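Local coordinates for putative Lipoprotein (Shewanella oneidensis, PDB 3U24) that is of unknown function but binds zinc and calcium ions and may be related to metallopeptidases, at residues R316-I327 with Y377-N387; P118-A128 with A174-F185. One frame throughout, in Å; residues are numbered along the deposited sequence. Where two conformers were deposited one is given.

Contact 1 (R316-I327 with Y377-N387); sequences RDDFVSEVRKQI and YNVTPLDGMSN. With ZN (zinc ion), chain J.
Val-379 lies at the centre of the packed half, with its two methyls dividing the work. CG1 presses on the Phe-319 ring, 3.5 Å from CE2, while CG2 meets Val-323 CG1 tip to tip. The same CG2 also sits over the centre of one face of the Tyr-377 ring, and Ile-327 CD1 comes to the edge of that ring, 3.4 Å from CD2. With CG anti to the backbone N, the tyrosine ring is carried across the helix, at about a right angle to Val-323, and its hydroxyl bonds to Asn-406. Leu-382 CD1 adds to the packing on Phe-319. This apolar seam sets the first turns of helix 319-337 against strand 376-379, their short axes 10.1 Å apart and running roughly antiparallel at 150°.

The carbonyl of Leu-382 and the loop after it form the polar, more exposed side. Arg-316 extends its chain fully and grips Leu-382 O side-on, with NE at 2.9 Å and NH2 at 3.0 Å. Both nitrogens reach the oxygen from the same face of the carbonyl plane, and neither bond is straight (139° and 135°). A weak bond from NH2 reaches the backbone O of Met-385, which is a selenomethionine in a poorly ordered turn. Water 1 accepts from Arg-316 NH1 at 2.8 Å and donates to Asn-387 OD1.

Away from the strand, Glu-322 OE2 takes a bond from Gln-326 NE2 and coordinates a zinc ion at 2.6 Å together with two waters. The chemistry thus separates by region: apolar packing seats the helix on the sheet, whereas one guanidinium, bonded to backbone carbonyls and water, ties down the loop leading into helix 387-396.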
# COMPACT_ATOMS: atom_id res chain seq x y z
N ARG A 316 -9.45 18.19 20.33
CA ARG A 316 -9.74 16.81 20.06
C ARG A 316 -11.15 16.54 19.55
O ARG A 316 -11.31 15.87 18.54
CB ARG A 316 -9.50 16.05 21.35
CG ARG A 316 -9.90 14.60 21.34
CD ARG A 316 -9.74 13.99 22.74
NE ARG A 316 -9.96 12.56 22.65
CZ ARG A 316 -9.90 11.71 23.66
NH1 ARG A 316 -9.60 12.14 24.89
NH2 ARG A 316 -10.14 10.42 23.44
N ASP A 317 -12.15 17.06 20.26
CA ASP A 317 -13.55 16.83 19.92
C ASP A 317 -13.97 17.51 18.58
O ASP A 317 -14.98 17.15 18.00
CB ASP A 317 -14.46 17.27 21.08
CG ASP A 317 -14.46 16.29 22.30
OD1 ASP A 317 -13.80 15.22 22.28
OD2 ASP A 317 -15.15 16.60 23.30
N ASP A 318 -13.16 18.46 18.08
CA ASP A 318 -13.41 19.11 16.80
C ASP A 318 -12.61 18.55 15.61
O ASP A 318 -12.61 19.15 14.56
CB ASP A 318 -13.14 20.61 16.92
CG ASP A 318 -14.07 21.26 17.93
OD1 ASP A 318 -15.22 20.80 18.07
OD2 ASP A 318 -13.62 22.22 18.59
N PHE A 319 -11.96 17.42 15.78
CA PHE A 319 -11.05 16.90 14.78
C PHE A 319 -11.80 16.70 13.44
O PHE A 319 -11.40 17.22 12.40
CB PHE A 319 -10.42 15.59 15.27
CG PHE A 319 -9.43 15.01 14.32
CD1 PHE A 319 -8.18 15.57 14.17
CD2 PHE A 319 -9.73 13.88 13.56
CE1 PHE A 319 -7.25 15.03 13.28
CE2 PHE A 319 -8.81 13.34 12.66
CZ PHE A 319 -7.58 13.92 12.50
N VAL A 320 -12.89 15.97 13.51
CA VAL A 320 -13.70 15.59 12.33
C VAL A 320 -14.32 16.84 11.67
O VAL A 320 -14.22 17.00 10.49
CB VAL A 320 -14.76 14.53 12.70
CG1 VAL A 320 -15.68 14.26 11.54
CG2 VAL A 320 -14.07 13.21 13.15
N SER A 321 -14.91 17.74 12.43
CA SER A 321 -15.36 19.03 11.93
C SER A 321 -14.27 19.86 11.28
O SER A 321 -14.57 20.57 10.31
CB SER A 321 -15.91 19.86 13.07
OG SER A 321 -17.13 19.32 13.46
N GLU A 322 -13.04 19.82 11.81
CA GLU A 322 -11.97 20.63 11.22
C GLU A 322 -11.70 20.08 9.83
O GLU A 322 -11.51 20.85 8.87
CB GLU A 322 -10.71 20.68 12.08
CG GLU A 322 -9.50 21.46 11.51
CD GLU A 322 -9.80 22.94 11.23
OE1 GLU A 322 -10.60 23.53 11.98
OE2 GLU A 322 -9.26 23.53 10.26
N VAL A 323 -11.76 18.76 9.71
CA VAL A 323 -11.59 18.13 8.43
C VAL A 323 -12.68 18.52 7.45
O VAL A 323 -12.35 18.86 6.31
CB VAL A 323 -11.49 16.59 8.52
CG1 VAL A 323 -11.29 16.02 7.12
CG2 VAL A 323 -10.31 16.16 9.40
N ARG A 324 -13.94 18.50 7.88
CA ARG A 324 -15.04 18.90 6.99
C ARG A 324 -14.91 20.35 6.55
O ARG A 324 -15.25 20.71 5.43
CB ARG A 324 -16.41 18.79 7.67
CG ARG A 324 -16.92 17.40 7.94
CD ARG A 324 -18.45 17.36 8.13
NE ARG A 324 -18.83 15.97 8.21
CZ ARG A 324 -18.96 15.28 9.34
NH1 ARG A 324 -18.86 15.86 10.53
NH2 ARG A 324 -19.23 13.99 9.27
N LYS A 325 -14.48 21.20 7.45
CA LYS A 325 -14.29 22.62 7.14
C LYS A 325 -13.15 22.81 6.10
O LYS A 325 -13.25 23.65 5.17
CB LYS A 325 -14.01 23.37 8.45
CG LYS A 325 -13.74 24.86 8.36
CD LYS A 325 -13.48 25.44 9.76
CE LYS A 325 -13.10 26.93 9.69
NZ LYS A 325 -11.79 27.14 8.99
N GLN A 326 -12.10 22.00 6.21
CA GLN A 326 -10.89 22.18 5.37
C GLN A 326 -11.10 21.78 3.92
O GLN A 326 -10.59 22.44 3.02
CB GLN A 326 -9.68 21.44 5.93
CG GLN A 326 -9.03 22.19 7.07
CD GLN A 326 -7.76 21.56 7.56
OE1 GLN A 326 -7.15 20.72 6.88
NE2 GLN A 326 -7.33 21.96 8.75
N ILE A 327 -11.88 20.74 3.69
CA ILE A 327 -12.01 20.24 2.34
C ILE A 327 -12.54 21.33 1.38
O ILE A 327 -11.92 21.54 0.32
CB ILE A 327 -12.75 18.90 2.30
CG1 ILE A 327 -11.85 17.84 2.94
CG2 ILE A 327 -13.05 18.48 0.86
CD1 ILE A 327 -12.54 16.53 3.21
N TYR A 377 -14.44 9.68 2.65
CA TYR A 377 -13.22 10.01 3.39
C TYR A 377 -13.41 9.58 4.84
O TYR A 377 -14.10 10.25 5.62
CB TYR A 377 -12.95 11.52 3.29
CG TYR A 377 -11.61 12.04 3.78
CD1 TYR A 377 -10.53 11.20 4.02
CD2 TYR A 377 -11.41 13.40 3.92
CE1 TYR A 377 -9.31 11.70 4.44
CE2 TYR A 377 -10.19 13.92 4.31
CZ TYR A 377 -9.14 13.08 4.57
OH TYR A 377 -7.96 13.61 5.00
N ASN A 378 -12.82 8.44 5.18
CA ASN A 378 -12.81 7.88 6.53
C ASN A 378 -11.84 8.63 7.43
O ASN A 378 -10.63 8.57 7.24
CB ASN A 378 -12.41 6.40 6.50
CG ASN A 378 -13.39 5.55 5.73
OD1 ASN A 378 -14.60 5.68 5.88
ND2 ASN A 378 -12.86 4.65 4.89
N VAL A 379 -12.38 9.34 8.41
CA VAL A 379 -11.57 10.11 9.35
C VAL A 379 -11.96 9.58 10.72
O VAL A 379 -13.13 9.67 11.08
CB VAL A 379 -11.92 11.60 9.26
CG1 VAL A 379 -11.32 12.36 10.43
CG2 VAL A 379 -11.44 12.17 7.93
N THR A 380 -11.00 9.00 11.45
CA THR A 380 -11.32 8.39 12.75
C THR A 380 -11.41 9.41 13.87
O THR A 380 -10.37 10.02 14.19
CB THR A 380 -10.29 7.33 13.19
OG1 THR A 380 -10.14 6.40 12.11
CG2 THR A 380 -10.79 6.58 14.48
N PRO A 381 -12.64 9.57 14.47
CA PRO A 381 -12.68 10.37 15.70
C PRO A 381 -11.73 9.78 16.78
O PRO A 381 -11.33 8.58 16.74
CB PRO A 381 -14.19 10.35 16.13
CG PRO A 381 -14.86 9.31 15.32
CD PRO A 381 -13.99 9.06 14.09
N LEU A 382 -11.36 10.66 17.69
CA LEU A 382 -10.46 10.31 18.77
C LEU A 382 -11.33 10.02 19.99
O LEU A 382 -11.53 10.86 20.86
CB LEU A 382 -9.47 11.46 18.97
CG LEU A 382 -8.87 11.95 17.65
CD1 LEU A 382 -7.89 13.08 17.86
CD2 LEU A 382 -8.23 10.77 16.93
N ASP A 383 -11.92 8.83 19.99
CA ASP A 383 -12.61 8.25 21.13
C ASP A 383 -11.99 6.87 21.28
O ASP A 383 -11.48 6.31 20.29
CB ASP A 383 -14.12 8.11 20.88
CG ASP A 383 -14.46 7.38 19.54
OD1 ASP A 383 -14.78 8.07 18.56
OD2 ASP A 383 -14.41 6.12 19.46
N GLY A 384 -12.04 6.31 22.48
CA GLY A 384 -11.44 4.99 22.73
C GLY A 384 -10.03 5.15 23.26
O GLY A 384 -9.71 4.67 24.37
N MSE A 385 -9.19 5.82 22.46
CA MSE A 385 -7.87 6.29 22.89
C MSE A 385 -7.92 6.96 24.30
O MSE A 385 -8.93 7.55 24.70
CB MSE A 385 -7.29 7.27 21.84
CG MSE A 385 -6.93 6.66 20.45
SE MSE A 385 -5.78 7.86 19.32
CE MSE A 385 -5.40 6.64 17.82
N SER A 386 -6.82 6.84 25.04
CA SER A 386 -6.57 7.61 26.25
C SER A 386 -6.42 9.10 25.91
O SER A 386 -6.09 9.46 24.77
CB SER A 386 -5.25 7.12 26.87
OG SER A 386 -4.18 7.13 25.93
N ASN A 387 -6.59 9.97 26.90
CA ASN A 387 -6.27 11.37 26.71
C ASN A 387 -4.85 11.51 26.14
O ASN A 387 -4.63 12.30 25.23
CB ASN A 387 -6.43 12.18 27.98
CG ASN A 387 -7.84 12.11 28.54
OD1 ASN A 387 -8.78 12.31 27.81
ND2 ASN A 387 -7.98 11.74 29.81
ZN ZN J . -8.71 26.04 9.87
O HOH W 1 -9.82 10.13 26.87
O HOH W 2 -8.00 26.35 12.05
O HOH W 3 -6.56 26.09 8.46

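Contact 2 (P118-A128 with A174-F185). With EDO (1,2-ethanediol), chain P; EDO (1,2-ethanediol), chain S.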
# COMPACT_ATOMS: atom_id res chain seq x y z
N PRO A 118 7.24 -18.47 5.85
CA PRO A 118 6.15 -19.33 6.26
C PRO A 118 4.88 -18.54 6.50
O PRO A 118 3.81 -19.16 6.56
CB PRO A 118 6.65 -19.97 7.57
CG PRO A 118 8.14 -19.92 7.47
CD PRO A 118 8.41 -18.63 6.72
N SER A 119 4.96 -17.23 6.61
CA SER A 119 3.74 -16.48 6.83
C SER A 119 2.85 -16.47 5.59
O SER A 119 1.67 -16.15 5.69
CB SER A 119 4.01 -15.06 7.32
OG SER A 119 4.37 -14.21 6.25
N SER A 120 3.38 -16.81 4.42
CA SER A 120 2.54 -16.89 3.23
C SER A 120 1.55 -18.12 3.24
O SER A 120 0.63 -18.20 2.42
CB SER A 120 3.41 -16.84 1.96
OG SER A 120 4.39 -17.85 1.95
N TYR A 121 1.68 -19.02 4.23
CA TYR A 121 0.77 -20.13 4.40
C TYR A 121 -0.16 -19.90 5.59
O TYR A 121 0.20 -20.07 6.76
CB TYR A 121 1.56 -21.41 4.58
CG TYR A 121 2.51 -21.66 3.44
CD1 TYR A 121 2.07 -22.27 2.29
CD2 TYR A 121 3.82 -21.25 3.49
CE1 TYR A 121 2.91 -22.49 1.23
CE2 TYR A 121 4.68 -21.48 2.45
CZ TYR A 121 4.22 -22.12 1.32
OH TYR A 121 5.03 -22.38 0.24
N ASN A 122 -1.38 -19.52 5.27
CA ASN A 122 -2.41 -19.22 6.29
C ASN A 122 -3.78 -19.22 5.62
O ASN A 122 -4.02 -18.44 4.69
CB ASN A 122 -2.13 -17.85 6.93
CG ASN A 122 -3.03 -17.55 8.16
OD1 ASN A 122 -4.10 -18.18 8.37
ND2 ASN A 122 -2.58 -16.58 8.97
N VAL A 123 -4.67 -20.09 6.06
CA VAL A 123 -6.01 -20.15 5.41
C VAL A 123 -7.00 -19.06 5.90
O VAL A 123 -8.04 -18.85 5.29
CB VAL A 123 -6.64 -21.56 5.56
CG1 VAL A 123 -5.68 -22.61 5.02
CG2 VAL A 123 -6.99 -21.84 7.03
N ALA A 124 -6.65 -18.35 6.96
CA ALA A 124 -7.62 -17.51 7.68
C ALA A 124 -8.23 -16.44 6.77
O ALA A 124 -9.47 -16.26 6.73
CB ALA A 124 -6.97 -16.89 8.94
N GLY A 125 -7.36 -15.78 6.01
CA GLY A 125 -7.70 -14.69 5.11
C GLY A 125 -8.83 -15.00 4.14
O GLY A 125 -9.80 -14.23 4.01
N GLY A 126 -8.73 -16.11 3.45
CA GLY A 126 -9.76 -16.48 2.49
C GLY A 126 -11.11 -16.76 3.16
O GLY A 126 -12.18 -16.38 2.65
N PHE A 127 -11.05 -17.40 4.32
CA PHE A 127 -12.24 -17.69 5.08
C PHE A 127 -12.88 -16.41 5.60
O PHE A 127 -14.08 -16.28 5.52
CB PHE A 127 -11.96 -18.69 6.22
CG PHE A 127 -11.89 -20.12 5.74
CD1 PHE A 127 -13.04 -20.88 5.64
CD2 PHE A 127 -10.68 -20.69 5.39
CE1 PHE A 127 -12.98 -22.19 5.21
CE2 PHE A 127 -10.61 -22.01 4.97
CZ PHE A 127 -11.76 -22.75 4.87
N ALA A 128 -12.08 -15.47 6.11
CA ALA A 128 -12.63 -14.20 6.62
C ALA A 128 -13.33 -13.42 5.51
O ALA A 128 -14.40 -12.87 5.74
CB ALA A 128 -11.54 -13.35 7.30
N ALA A 174 4.33 -16.02 11.01
CA ALA A 174 3.46 -17.16 10.72
C ALA A 174 2.76 -17.68 11.98
O ALA A 174 1.57 -17.99 11.95
CB ALA A 174 4.25 -18.29 10.06
N VAL A 175 3.51 -17.77 13.08
CA VAL A 175 2.95 -18.31 14.33
C VAL A 175 1.78 -17.41 14.81
O VAL A 175 0.66 -17.87 15.07
CB VAL A 175 3.98 -18.39 15.46
CG1 VAL A 175 3.28 -18.74 16.80
CG2 VAL A 175 5.10 -19.37 15.11
N LEU A 176 2.07 -16.13 14.87
CA LEU A 176 1.15 -15.13 15.29
C LEU A 176 -0.08 -15.01 14.38
O LEU A 176 -1.21 -15.01 14.87
CB LEU A 176 1.95 -13.85 15.32
CG LEU A 176 1.30 -12.56 15.72
CD1 LEU A 176 2.47 -11.55 15.88
CD2 LEU A 176 0.31 -12.18 14.61
N GLN A 177 0.12 -14.97 13.07
CA GLN A 177 -1.02 -14.88 12.18
C GLN A 177 -1.87 -16.15 12.17
O GLN A 177 -3.09 -16.06 12.14
CB GLN A 177 -0.58 -14.49 10.79
CG GLN A 177 -0.05 -13.05 10.74
CD GLN A 177 0.43 -12.65 9.37
OE1 GLN A 177 0.83 -13.48 8.57
NE2 GLN A 177 0.37 -11.37 9.08
N ASN A 178 -1.25 -17.34 12.24
CA ASN A 178 -2.01 -18.59 12.23
C ASN A 178 -2.74 -18.80 13.53
O ASN A 178 -3.79 -19.44 13.53
CB ASN A 178 -1.17 -19.81 11.88
CG ASN A 178 -0.98 -19.97 10.40
OD1 ASN A 178 -1.89 -20.48 9.70
ND2 ASN A 178 0.17 -19.51 9.89
N GLN A 179 -2.21 -18.25 14.62
CA GLN A 179 -2.96 -18.21 15.91
C GLN A 179 -4.23 -17.40 15.75
O GLN A 179 -5.23 -17.73 16.31
CB GLN A 179 -2.14 -17.64 17.07
CG GLN A 179 -1.17 -18.65 17.64
CD GLN A 179 -0.13 -18.08 18.63
OE1 GLN A 179 0.16 -16.84 18.67
NE2 GLN A 179 0.46 -18.99 19.44
N GLY A 180 -4.17 -16.33 14.97
CA GLY A 180 -5.34 -15.50 14.67
C GLY A 180 -6.38 -16.23 13.85
O GLY A 180 -7.53 -15.80 13.78
N ALA A 181 -6.02 -17.37 13.23
CA ALA A 181 -7.03 -18.15 12.50
C ALA A 181 -8.25 -18.49 13.40
O ALA A 181 -9.37 -18.58 12.89
CB ALA A 181 -6.45 -19.40 11.87
N PHE A 182 -8.03 -18.64 14.71
CA PHE A 182 -9.12 -18.96 15.62
C PHE A 182 -10.09 -17.84 15.92
O PHE A 182 -11.13 -18.09 16.50
CB PHE A 182 -8.60 -19.60 16.90
CG PHE A 182 -8.05 -20.97 16.66
CD1 PHE A 182 -8.90 -22.00 16.30
CD2 PHE A 182 -6.68 -21.19 16.65
CE1 PHE A 182 -8.40 -23.27 16.01
CE2 PHE A 182 -6.18 -22.44 16.39
CZ PHE A 182 -7.03 -23.49 16.04
N SER A 183 -9.81 -16.62 15.49
CA SER A 183 -10.84 -15.61 15.56
C SER A 183 -11.83 -15.75 14.36
O SER A 183 -12.86 -15.10 14.33
CB SER A 183 -10.20 -14.24 15.62
OG SER A 183 -9.72 -13.95 14.35
N VAL A 184 -11.49 -16.60 13.40
CA VAL A 184 -12.37 -16.94 12.27
C VAL A 184 -12.98 -18.31 12.56
O VAL A 184 -14.20 -18.47 12.52
CB VAL A 184 -11.56 -16.96 10.95
CG1 VAL A 184 -12.42 -17.42 9.77
CG2 VAL A 184 -10.94 -15.58 10.67
N PHE A 185 -12.14 -19.31 12.87
CA PHE A 185 -12.61 -20.64 13.25
C PHE A 185 -13.00 -20.65 14.73
O PHE A 185 -12.33 -21.27 15.56
CB PHE A 185 -11.59 -21.74 12.88
CG PHE A 185 -11.38 -21.87 11.40
CD1 PHE A 185 -12.27 -22.58 10.63
CD2 PHE A 185 -10.35 -21.20 10.76
CE1 PHE A 185 -12.11 -22.67 9.23
CE2 PHE A 185 -10.20 -21.27 9.38
CZ PHE A 185 -11.08 -21.99 8.61
C1 EDO P . -5.81 -17.32 1.57
O1 EDO P . -6.05 -17.35 2.99
C2 EDO P . -5.43 -18.70 1.00
O2 EDO P . -6.59 -19.52 0.96
C1 EDO S . -1.82 -15.34 2.11
O1 EDO S . -2.48 -16.58 2.43
C2 EDO S . -0.84 -14.92 3.21
O2 EDO S . -1.48 -14.60 4.46
O HOH W 4 0.44 -15.96 8.08
O HOH W 5 2.25 -12.29 5.83
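Asn-122 and Asn-178 approach from opposite directions and lay their amides over one another, the planes 27° apart. Asn-122 holds CG anti to its backbone nitrogen, beside the carbonyl carbon, which carries the amide over to Asn-178 and Gln-177. The two OD1 atoms are both acceptors and do not bond to each other; each is satisfied by a different donor, Asn-122 OD1 by Ala-124 N and Asn-178 OD1 by the hydroxyl of Tyr-156.

Among the hydrogen bonds, the straightest across the contact runs from Asn-178 ND2 to Tyr-121 O, 3.2 Å long with an angle of 163°, and lies in the planes of both the amide and the carbonyl. The same ND2 donates back to Ala-174 O one turn earlier, which fixes the rotation of the amide. Asn-122 ND2 gives a weak bond to Gln-177 O at 3.3 Å. Water 4 donates to Ser-119 O and Gln-177 OE1 and accepts from Asn-122 ND2.

The bond from Ala-124 N to Asn-122 OD1, 2.9 Å, caps the start of helix 124-131. Asn-122 therefore both caps one helix and lies on another, helix 168-179, within an all-helical part of the fold. Nearby, an ethanediol, probably from the crystallisation liquor, bridges Asn-122 O and Gly-126 N.

Apolar pairs run along the contact. Ala-174 CB packs against Pro-118 CB at 3.8 Å; further along, Ala-124 and Ala-181 meet methyl to methyl. Val-184 forks over neighbouring residues of the helix, CG1 against Phe-127 CB and CG2 near Ala-128 CB.

The aromatic pair is T-shaped: the edge of Phe-185 points into the face of Phe-127, with centroids 4.8 Å apart and planes at 66°. Phe-185 CZ stands over the middle of that ring, and Phe-185 CE2 also reaches Val-123 CG2.

In the fold
Along the chain contact 2 is complete before contact 1 begins, and all four segments belong to the DUF885 family region. Their centres lie 33 Å apart and their nearest atoms about 18 Å. They share no helix or strand: contact 2 joins helices 124-131 and 168-179, whereas contact 1 sets helix 319-337 against the middle strand of the small three-stranded sheet. Each brings together pieces about 50 residues apart in sequence, in separate parts of a largely helical chain. Contact 1 also lies beside helix 401-409, which contributes His-408 to a bound zinc site.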